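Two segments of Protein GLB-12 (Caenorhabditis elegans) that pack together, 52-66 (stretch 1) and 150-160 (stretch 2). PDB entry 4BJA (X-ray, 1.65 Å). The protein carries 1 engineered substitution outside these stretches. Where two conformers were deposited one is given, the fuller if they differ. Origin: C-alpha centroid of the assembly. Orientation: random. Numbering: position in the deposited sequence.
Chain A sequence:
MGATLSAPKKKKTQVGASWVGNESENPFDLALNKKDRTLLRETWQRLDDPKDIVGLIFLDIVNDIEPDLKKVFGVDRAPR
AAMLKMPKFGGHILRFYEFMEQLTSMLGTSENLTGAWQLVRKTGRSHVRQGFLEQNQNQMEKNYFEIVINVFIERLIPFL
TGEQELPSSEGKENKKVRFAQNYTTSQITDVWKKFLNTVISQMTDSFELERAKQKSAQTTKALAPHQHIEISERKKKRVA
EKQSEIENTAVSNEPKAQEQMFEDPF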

ATOM      1  N   ASP A  52       3.082 -24.297 -16.136  1.00 26.92           N
ATOM      2  CA  ASP A  52       1.918 -25.162 -16.340  1.00 28.36           C
ATOM      3  C   ASP A  52       0.813 -24.814 -15.325  1.00 26.34           C
ATOM      4  O   ASP A  52      -0.377 -24.718 -15.681  1.00 25.50           O
ATOM      5  CB  ASP A  52       2.309 -26.636 -16.175  1.00 30.01           C
ATOM      6  CG  ASP A  52       2.963 -27.254 -17.432  1.00 34.33           C
ATOM      7  OD1 ASP A  52       3.147 -26.572 -18.467  1.00 38.86           O
ATOM      8  OD2 ASP A  52       3.289 -28.473 -17.367  1.00 39.88           O
ATOM      9  N   ILE A  53       1.190 -24.627 -14.058  1.00 25.65           N
ATOM     10  CA  ILE A  53       0.215 -24.255 -13.033  1.00 24.11           C
ATOM     11  C   ILE A  53      -0.439 -22.892 -13.362  1.00 22.43           C
ATOM     12  O   ILE A  53      -1.678 -22.728 -13.266  1.00 21.36           O
ATOM     13  CB  ILE A  53       0.842 -24.264 -11.595  1.00 24.70           C
ATOM     14  CG1 ILE A  53       1.222 -25.709 -11.195  1.00 27.50           C
ATOM     15  CG2 ILE A  53      -0.143 -23.682 -10.627  1.00 25.82           C
ATOM     16  CD1 ILE A  53       2.169 -25.832  -9.925  1.00 28.77           C
ATOM     17  N   VAL A  54       0.374 -21.915 -13.769  1.00 20.74           N
ATOM     18  CA  VAL A  54      -0.150 -20.639 -14.155  1.00 19.55           C
ATOM     19  C   VAL A  54      -1.164 -20.802 -15.309  1.00 19.54           C
ATOM     20  O   VAL A  54      -2.224 -20.211 -15.286  1.00 18.37           O
ATOM     21  CB  VAL A  54       0.986 -19.664 -14.555  1.00 18.91           C
ATOM     22  CG1 VAL A  54       0.442 -18.396 -15.225  1.00 20.55           C
ATOM     23  CG2 VAL A  54       1.841 -19.337 -13.299  1.00 20.81           C
ATOM     24  N   GLY A  55      -0.791 -21.610 -16.316  1.00 19.86           N
ATOM     25  CA  GLY A  55      -1.685 -21.923 -17.442  1.00 19.55           C
ATOM     26  C   GLY A  55      -3.015 -22.516 -16.959  1.00 19.33           C
ATOM     27  O   GLY A  55      -4.062 -22.080 -17.387  1.00 19.86           O
ATOM     28  N   LEU A  56      -2.963 -23.483 -16.032  1.00 19.23           N
ATOM     29  CA  LEU A  56      -4.193 -24.185 -15.550  1.00 20.39           C
ATOM     30  C   LEU A  56      -5.101 -23.191 -14.836  1.00 18.84           C
ATOM     31  O   LEU A  56      -6.331 -23.236 -14.958  1.00 18.39           O
ATOM     32  CB  LEU A  56      -3.807 -25.276 -14.568  1.00 21.49           C
ATOM     33  CG  LEU A  56      -3.165 -26.479 -15.270  1.00 26.99           C
ATOM     34  CD1 LEU A  56      -2.831 -27.549 -14.259  1.00 31.13           C
ATOM     35  CD2 LEU A  56      -4.128 -27.022 -16.335  1.00 31.15           C
ATOM     36  N   ILE A  57      -4.483 -22.298 -14.056  1.00 18.50           N
ATOM     37  CA  ILE A  57      -5.258 -21.307 -13.325  1.00 17.51           C
ATOM     38  C   ILE A  57      -5.898 -20.283 -14.291  1.00 16.78           C
ATOM     39  O   ILE A  57      -7.062 -19.923 -14.131  1.00 16.58           O
ATOM     40  CB  ILE A  57      -4.434 -20.658 -12.175  1.00 16.84           C
ATOM     41  CG1 ILE A  57      -4.079 -21.740 -11.139  1.00 18.22           C
ATOM     42  CG2 ILE A  57      -5.236 -19.445 -11.512  1.00 17.71           C
ATOM     43  CD1 ILE A  57      -3.072 -21.345 -10.084  1.00 18.25           C
ATOM     44  N   PHE A  58      -5.164 -19.809 -15.306  1.00 16.83           N
ATOM     45  CA  PHE A  58      -5.765 -18.945 -16.289  1.00 15.88           C
ATOM     46  C   PHE A  58      -6.875 -19.663 -17.067  1.00 16.00           C
ATOM     47  O   PHE A  58      -7.853 -19.029 -17.430  1.00 17.35           O
ATOM     48  CB  PHE A  58      -4.715 -18.325 -17.241  1.00 16.53           C
ATOM     49  CG  PHE A  58      -4.241 -17.012 -16.743  1.00 15.14           C
ATOM     50  CD1 PHE A  58      -5.053 -15.887 -16.860  1.00 16.95           C
ATOM     51  CD2 PHE A  58      -3.012 -16.925 -16.070  1.00 17.99           C
ATOM     52  CE1 PHE A  58      -4.606 -14.609 -16.383  1.00 19.15           C
ATOM     53  CE2 PHE A  58      -2.579 -15.663 -15.577  1.00 17.02           C
ATOM     54  CZ  PHE A  58      -3.359 -14.538 -15.734  1.00 18.41           C
ATOM     55  N   LEU A  59      -6.715 -20.959 -17.312  1.00 16.04           N
ATOM     56  CA  LEU A  59      -7.820 -21.694 -17.979  1.00 17.06           C
ATOM     57  C   LEU A  59      -9.064 -21.655 -17.079  1.00 18.36           C
ATOM     58  O   LEU A  59     -10.156 -21.327 -17.540  1.00 19.28           O
ATOM     59  CB  LEU A  59      -7.424 -23.123 -18.313  1.00 18.67           C
ATOM     60  CG  LEU A  59      -6.445 -23.283 -19.488  1.00 19.02           C
ATOM     61  CD1 LEU A  59      -5.944 -24.721 -19.581  1.00 20.81           C
ATOM     62  CD2 LEU A  59      -7.067 -22.849 -20.814  1.00 21.00           C
ATOM     63  N   ASP A  60      -8.904 -21.916 -15.782  1.00 18.41           N
ATOM     64  CA  ASP A  60     -10.062 -21.736 -14.869  1.00 20.02           C
ATOM     65  C   ASP A  60     -10.634 -20.309 -14.862  1.00 19.49           C
ATOM     66  O   ASP A  60     -11.824 -20.113 -14.889  1.00 20.19           O
ATOM     67  CB  ASP A  60      -9.668 -22.107 -13.442  1.00 20.43           C
ATOM     68  CG  ASP A  60      -9.446 -23.583 -13.263  1.00 26.49           C
ATOM     69  OD1 ASP A  60      -9.704 -24.369 -14.197  1.00 29.77           O
ATOM     70  OD2 ASP A  60      -9.002 -23.975 -12.148  1.00 32.86           O
ATOM     71  N   ILE A  61      -9.779 -19.288 -14.825  1.00 17.89           N
ATOM     72  CA  ILE A  61     -10.257 -17.924 -14.840  1.00 17.65           C
ATOM     73  C   ILE A  61     -11.169 -17.619 -16.043  1.00 19.12           C
ATOM     74  O   ILE A  61     -12.281 -17.080 -15.878  1.00 19.47           O
ATOM     75  CB  ILE A  61      -9.070 -16.939 -14.871  1.00 17.31           C
ATOM     76  CG1 ILE A  61      -8.381 -16.954 -13.483  1.00 18.43           C
ATOM     77  CG2 ILE A  61      -9.565 -15.515 -15.210  1.00 19.12           C
ATOM     78  CD1 ILE A  61      -6.998 -16.234 -13.487  1.00 16.91           C
ATOM     79  N   VAL A  62     -10.696 -17.929 -17.252  1.00 18.96           N
ATOM     80  CA  VAL A  62     -11.450 -17.543 -18.437  1.00 20.03           C
ATOM     81  C   VAL A  62     -12.622 -18.490 -18.712  1.00 20.62           C
ATOM     82  O   VAL A  62     -13.612 -18.083 -19.297  1.00 21.79           O
ATOM     83  CB  VAL A  62     -10.572 -17.370 -19.687  1.00 20.17           C
ATOM     84  CG1 VAL A  62      -9.440 -16.367 -19.344  1.00 20.90           C
ATOM     85  CG2 VAL A  62     -10.043 -18.678 -20.175  1.00 19.34           C
ATOM     86  N   ASN A  63     -12.522 -19.734 -18.287  1.00 20.63           N
ATOM     87  CA  ASN A  63     -13.625 -20.645 -18.606  1.00 22.16           C
ATOM     88  C   ASN A  63     -14.675 -20.721 -17.527  1.00 23.36           C
ATOM     89  O   ASN A  63     -15.869 -20.929 -17.845  1.00 24.27           O
ATOM     90  CB  ASN A  63     -13.094 -22.049 -18.860  1.00 22.64           C
ATOM     91  CG  ASN A  63     -12.422 -22.164 -20.184  1.00 24.21           C
ATOM     92  OD1 ASN A  63     -13.097 -22.248 -21.241  1.00 27.98           O
ATOM     93  ND2 ASN A  63     -11.087 -22.235 -20.159  1.00 24.67           N
ATOM     94  N   ASP A  64     -14.258 -20.617 -16.271  1.00 22.86           N
ATOM     95  CA  ASP A  64     -15.187 -20.874 -15.161  1.00 23.46           C
ATOM     96  C   ASP A  64     -15.556 -19.636 -14.377  1.00 22.79           C
ATOM     97  O   ASP A  64     -16.649 -19.524 -13.860  1.00 25.02           O
ATOM     98  CB  ASP A  64     -14.607 -21.952 -14.215  1.00 23.94           C
ATOM     99  CG  ASP A  64     -14.207 -23.213 -14.941  1.00 26.90           C
ATOM    100  OD1 ASP A  64     -15.009 -23.758 -15.728  1.00 30.91           O
ATOM    101  OD2 ASP A  64     -13.103 -23.718 -14.675  1.00 30.67           O
ATOM    102  N   ILE A  65     -14.641 -18.672 -14.269  1.00 21.28           N
ATOM    103  CA  ILE A  65     -14.853 -17.622 -13.300  1.00 21.65           C
ATOM    104  C   ILE A  65     -15.248 -16.327 -13.947  1.00 21.04           C
ATOM    105  O   ILE A  65     -16.226 -15.705 -13.537  1.00 23.97           O
ATOM    106  CB  ILE A  65     -13.572 -17.415 -12.413  1.00 21.56           C
ATOM    107  CG1 ILE A  65     -13.095 -18.743 -11.797  1.00 21.88           C
ATOM    108  CG2 ILE A  65     -13.857 -16.337 -11.365  1.00 24.24           C
ATOM    109  CD1 ILE A  65     -14.077 -19.387 -10.797  1.00 27.09           C
ATOM    110  N   GLU A  66     -14.499 -15.877 -14.959  1.00 20.74           N
ATOM    111  CA  GLU A  66     -14.762 -14.590 -15.567  1.00 20.95           C
ATOM    112  C   GLU A  66     -14.712 -14.770 -17.090  1.00 21.34           C
ATOM    113  O   GLU A  66     -13.731 -14.422 -17.748  1.00 20.90           O
ATOM    114  CB  GLU A  66     -13.701 -13.559 -15.059  1.00 20.65           C
ATOM    115  CG  GLU A  66     -14.006 -12.103 -15.354  1.00 24.67           C
ATOM    116  CD  GLU A  66     -15.202 -11.549 -14.596  1.00 29.92           C
ATOM    117  OE1 GLU A  66     -15.400 -11.908 -13.404  1.00 32.72           O
ATOM    118  OE2 GLU A  66     -15.953 -10.764 -15.213  1.00 34.12           O
ATOM    119  N   ASN A 150      -7.332 -13.153  -7.195  1.00 15.20           N
ATOM    120  CA  ASN A 150      -8.097 -13.960  -6.228  1.00 14.50           C
ATOM    121  C   ASN A 150      -8.178 -15.436  -6.624  1.00 15.02           C
ATOM    122  O   ASN A 150      -8.196 -16.315  -5.747  1.00 15.39           O
ATOM    123  CB  ASN A 150      -9.497 -13.384  -6.057  1.00 15.21           C
ATOM    124  CG  ASN A 150      -9.521 -12.246  -5.120  1.00 15.58           C
ATOM    125  OD1 ASN A 150      -8.510 -11.963  -4.462  1.00 18.75           O
ATOM    126  ND2 ASN A 150     -10.678 -11.605  -4.980  1.00 17.50           N
ATOM    127  N   VAL A 151      -8.218 -15.724  -7.935  1.00 14.14           N
ATOM    128  CA  VAL A 151      -8.209 -17.135  -8.338  1.00 14.94           C
ATOM    129  C   VAL A 151      -6.855 -17.751  -8.015  1.00 15.34           C
ATOM    130  O   VAL A 151      -6.781 -18.920  -7.584  1.00 15.93           O
ATOM    131  CB  VAL A 151      -8.657 -17.339  -9.805  1.00 14.23           C
ATOM    132  CG1 VAL A 151      -8.705 -18.888 -10.146  1.00 15.61           C
ATOM    133  CG2 VAL A 151     -10.039 -16.685 -10.021  1.00 15.90           C
ATOM    134  N   PHE A 152      -5.770 -16.963  -8.201  1.00 15.10           N
ATOM    135  CA  PHE A 152      -4.487 -17.434  -7.734  1.00 16.17           C
ATOM    136  C   PHE A 152      -4.435 -17.688  -6.232  1.00 15.76           C
ATOM    137  O   PHE A 152      -3.866 -18.682  -5.798  1.00 15.60           O
ATOM    138  CB  PHE A 152      -3.378 -16.493  -8.205  1.00 15.97           C
ATOM    139  CG  PHE A 152      -3.015 -16.740  -9.632  1.00 16.24           C
ATOM    140  CD1 PHE A 152      -2.029 -17.713  -9.957  1.00 15.83           C
ATOM    141  CD2 PHE A 152      -3.697 -16.065 -10.644  1.00 15.27           C
ATOM    142  CE1 PHE A 152      -1.719 -17.969 -11.299  1.00 17.90           C
ATOM    143  CE2 PHE A 152      -3.410 -16.317 -12.015  1.00 16.18           C
ATOM    144  CZ  PHE A 152      -2.416 -17.275 -12.330  1.00 17.58           C
ATOM    145  N   ILE A 153      -5.024 -16.797  -5.449  1.00 14.87           N
ATOM    146  CA  ILE A 153      -5.073 -17.016  -3.998  1.00 15.85           C
ATOM    147  C   ILE A 153      -5.765 -18.357  -3.673  1.00 16.08           C
ATOM    148  O   ILE A 153      -5.292 -19.142  -2.808  1.00 17.84           O
ATOM    149  CB  ILE A 153      -5.770 -15.832  -3.314  1.00 14.75           C
ATOM    150  CG1 ILE A 153      -4.834 -14.599  -3.357  1.00 15.79           C
ATOM    151  CG2 ILE A 153      -6.106 -16.178  -1.842  1.00 16.51           C
ATOM    152  CD1 ILE A 153      -5.481 -13.288  -2.970  1.00 17.94           C
ATOM    153  N   GLU A 154      -6.869 -18.644  -4.359  1.00 16.99           N
ATOM    154  CA  GLU A 154      -7.607 -19.879  -4.070  1.00 17.58           C
ATOM    155  C   GLU A 154      -6.930 -21.151  -4.606  1.00 19.24           C
ATOM    156  O   GLU A 154      -7.012 -22.204  -4.002  1.00 20.09           O
ATOM    157  CB  GLU A 154      -9.026 -19.751  -4.708  1.00 19.26           C
ATOM    158  CG  GLU A 154      -9.878 -18.662  -4.086  1.00 24.27           C
ATOM    159  CD  GLU A 154      -9.854 -18.670  -2.504  1.00 34.96           C
ATOM    160  OE1 GLU A 154     -10.256 -19.671  -1.851  1.00 36.94           O
ATOM    161  OE2 GLU A 154      -9.425 -17.656  -1.909  1.00 40.76           O
ATOM    162  N   ARG A 155      -6.274 -21.040  -5.769  1.00 18.88           N
ATOM    163  CA  ARG A 155      -5.752 -22.192  -6.513  0.50 19.65           C
ATOM    164  C   ARG A 155      -4.235 -22.389  -6.410  1.00 19.41           C
ATOM    165  O   ARG A 155      -3.758 -23.515  -6.316  1.00 20.66           O
ATOM    166  CB  ARG A 155      -6.138 -22.061  -7.992  0.50 20.16           C
ATOM    167  CG  ARG A 155      -7.646 -22.016  -8.265  0.50 21.64           C
ATOM    168  CD  ARG A 155      -8.227 -23.422  -8.374  0.50 25.59           C
ATOM    169  NE  ARG A 155      -7.974 -24.012  -9.689  0.50 28.95           N
ATOM    170  CZ  ARG A 155      -7.423 -25.207  -9.897  0.50 31.97           C
ATOM    171  NH1 ARG A 155      -7.065 -25.973  -8.875  0.50 34.29           N
ATOM    172  NH2 ARG A 155      -7.244 -25.641 -11.136  0.50 33.57           N
ATOM    173  N   LEU A 156      -3.462 -21.298  -6.434  1.00 17.51           N
ATOM    174  CA  LEU A 156      -2.000 -21.458  -6.370  1.00 17.45           C
ATOM    175  C   LEU A 156      -1.526 -21.817  -4.976  1.00 17.52           C
ATOM    176  O   LEU A 156      -0.619 -22.663  -4.839  1.00 18.83           O
ATOM    177  CB  LEU A 156      -1.366 -20.139  -6.791  1.00 17.27           C
ATOM    178  CG  LEU A 156       0.066 -20.131  -7.339  1.00 21.92           C
ATOM    179  CD1 LEU A 156       0.922 -18.921  -7.001  1.00 23.33           C
ATOM    180  CD2 LEU A 156       0.823 -21.430  -7.726  1.00 22.18           C
ATOM    181  N   ILE A 157      -2.144 -21.232  -3.945  1.00 16.36           N
ATOM    182  CA  ILE A 157      -1.636 -21.427  -2.579  1.00 18.10           C
ATOM    183  C   ILE A 157      -1.637 -22.906  -2.131  1.00 18.97           C
ATOM    184  O   ILE A 157      -0.670 -23.377  -1.536  1.00 20.34           O
ATOM    185  CB  ILE A 157      -2.328 -20.490  -1.553  1.00 17.49           C
ATOM    186  CG1 ILE A 157      -1.915 -19.055  -1.889  1.00 17.75           C
ATOM    187  CG2 ILE A 157      -1.954 -20.922  -0.077  1.00 19.60           C
ATOM    188  CD1 ILE A 157      -2.510 -17.994  -0.980  1.00 19.88           C
ATOM    189  N   PRO A 158      -2.694 -23.676  -2.443  1.00 20.38           N
ATOM    190  CA  PRO A 158      -2.595 -25.101  -2.098  1.00 20.92           C
ATOM    191  C   PRO A 158      -1.473 -25.871  -2.782  1.00 21.46           C
ATOM    192  O   PRO A 158      -0.982 -26.842  -2.180  1.00 23.00           O
ATOM    193  CB  PRO A 158      -3.974 -25.651  -2.535  1.00 22.02           C
ATOM    194  CG  PRO A 158      -4.891 -24.503  -2.351  1.00 22.11           C
ATOM    195  CD  PRO A 158      -4.080 -23.289  -2.770  1.00 20.06           C
ATOM    196  N   PHE A 159      -1.045 -25.485  -4.002  1.00 21.94           N
ATOM    197  CA  PHE A 159       0.171 -26.074  -4.587  1.00 21.78           C
ATOM    198  C   PHE A 159       1.407 -25.647  -3.775  1.00 22.10           C
ATOM    199  O   PHE A 159       2.300 -26.473  -3.506  1.00 23.43           O
ATOM    200  CB  PHE A 159       0.362 -25.649  -6.054  1.00 22.32           C
ATOM    201  CG  PHE A 159      -0.639 -26.248  -6.995  1.00 23.80           C
ATOM    202  CD1 PHE A 159      -0.556 -27.605  -7.329  1.00 27.52           C
ATOM    203  CD2 PHE A 159      -1.626 -25.480  -7.566  1.00 24.50           C
ATOM    204  CE1 PHE A 159      -1.488 -28.188  -8.208  1.00 28.04           C
ATOM    205  CE2 PHE A 159      -2.575 -26.063  -8.449  1.00 27.38           C
ATOM    206  CZ  PHE A 159      -2.489 -27.409  -8.757  1.00 28.16           C
ATOM    207  N   LEU A 160       1.436 -24.376  -3.372  1.00 21.10           N
ATOM    208  CA  LEU A 160       2.613 -23.819  -2.679  1.00 21.24           C
ATOM    209  C   LEU A 160       2.785 -24.441  -1.302  1.00 22.72           C
ATOM    210  O   LEU A 160       3.916 -24.515  -0.793  1.00 24.18           O
ATOM    211  CB  LEU A 160       2.478 -22.302  -2.520  1.00 19.71           C
ATOM    212  CG  LEU A 160       2.654 -21.546  -3.830  1.00 19.00           C
ATOM    213  CD1 LEU A 160       2.050 -20.104  -3.674  1.00 19.01           C
ATOM    214  CD2 LEU A 160       4.121 -21.483  -4.210  1.00 20.65           C
TER

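The only hydrogen bonds between the two stretches converge on a single carboxylate oxygen. R155 donates two hydrogen bonds to OD2 of D60, one from NH2 (R155 NH2 to D60 OD2, 2.6 Å) and one from NE (R155 NE to D60 OD2, 2.7 Å), and the opposite charges make the pair a salt bridge. Both N-H...acceptor angles are near 131°, as expected when two neighbouring donors of one guanidinium share an acceptor lying between them. D60 OD2 lies at the edge of the guanidinium, near its plane, so the two N-H groups can address it together. The other carboxylate oxygen, OD1, is hydrogen-bonded elsewhere in the structure. The first three side-chain torsions of R155 are all m, and in this conformation its guanidinium meets D60.

The rest of the interface is apolar. The helices cross obliquely, at 131° between their N-to-C directions, somewhat nearer perpendicular than antiparallel, with axes approaching to 10.0 Å. As stretch 1 advances from I53 through I57 to I61, its nearest CA partners therefore run backwards along stretch 2, from L156 to F152 to V151.

I57 and F152 dominate the middle of this packing, each acting as a knob in the other helix. The side chain of I57 sits among V151, F152, R155 and L156, while that of F152 sits among V54, I57, F58 and I61. Where they meet, CG2 of I57 stands 3.5 Å from the centroid of the F152 ring and only 8° off the ring normal, a nearly axial CH-pi contact that places the methyl squarely over the ring face. The same isoleucine reaches the backbone and side chain of L156 through its delta carbon, with I57 CD1 3.7 Å from L156 N and 3.9 Å from L156 CB.

Although the CA-to-CB bond of F152 points sideways, its ring extends into the contact and meets a second aromatic residue. It directs an edge toward the face of F58 in an offset edge-to-face pair, with centroids 5.5 Å apart and planes at 64°; the closest approach is 3.6 Å, between F58 CE2 and F152 CZ. One ring thus serves two kinds of contact, its face to I57 and its edge to F58.

Hydrophobic contacts continue toward both ends of the packing. I53 uses CG2 against two residues of stretch 2, with I53 CG2 3.8 Å from both L156 CD2 and F159 CD2, and its CD1 lies over one face of the F159 ring. Here stretch 2 is kinked: P158 has no amide hydrogen to offer the preceding turn, yet F159 beyond it still points toward stretch 1. At the other end, I61 packs on V151 (I61 CG1 to V151 CB, 3.7 Å), and I65 adds a looser contact (I65 CG2 to V151 CG2, 4.1 Å), just before the chain leaves helical geometry at E66.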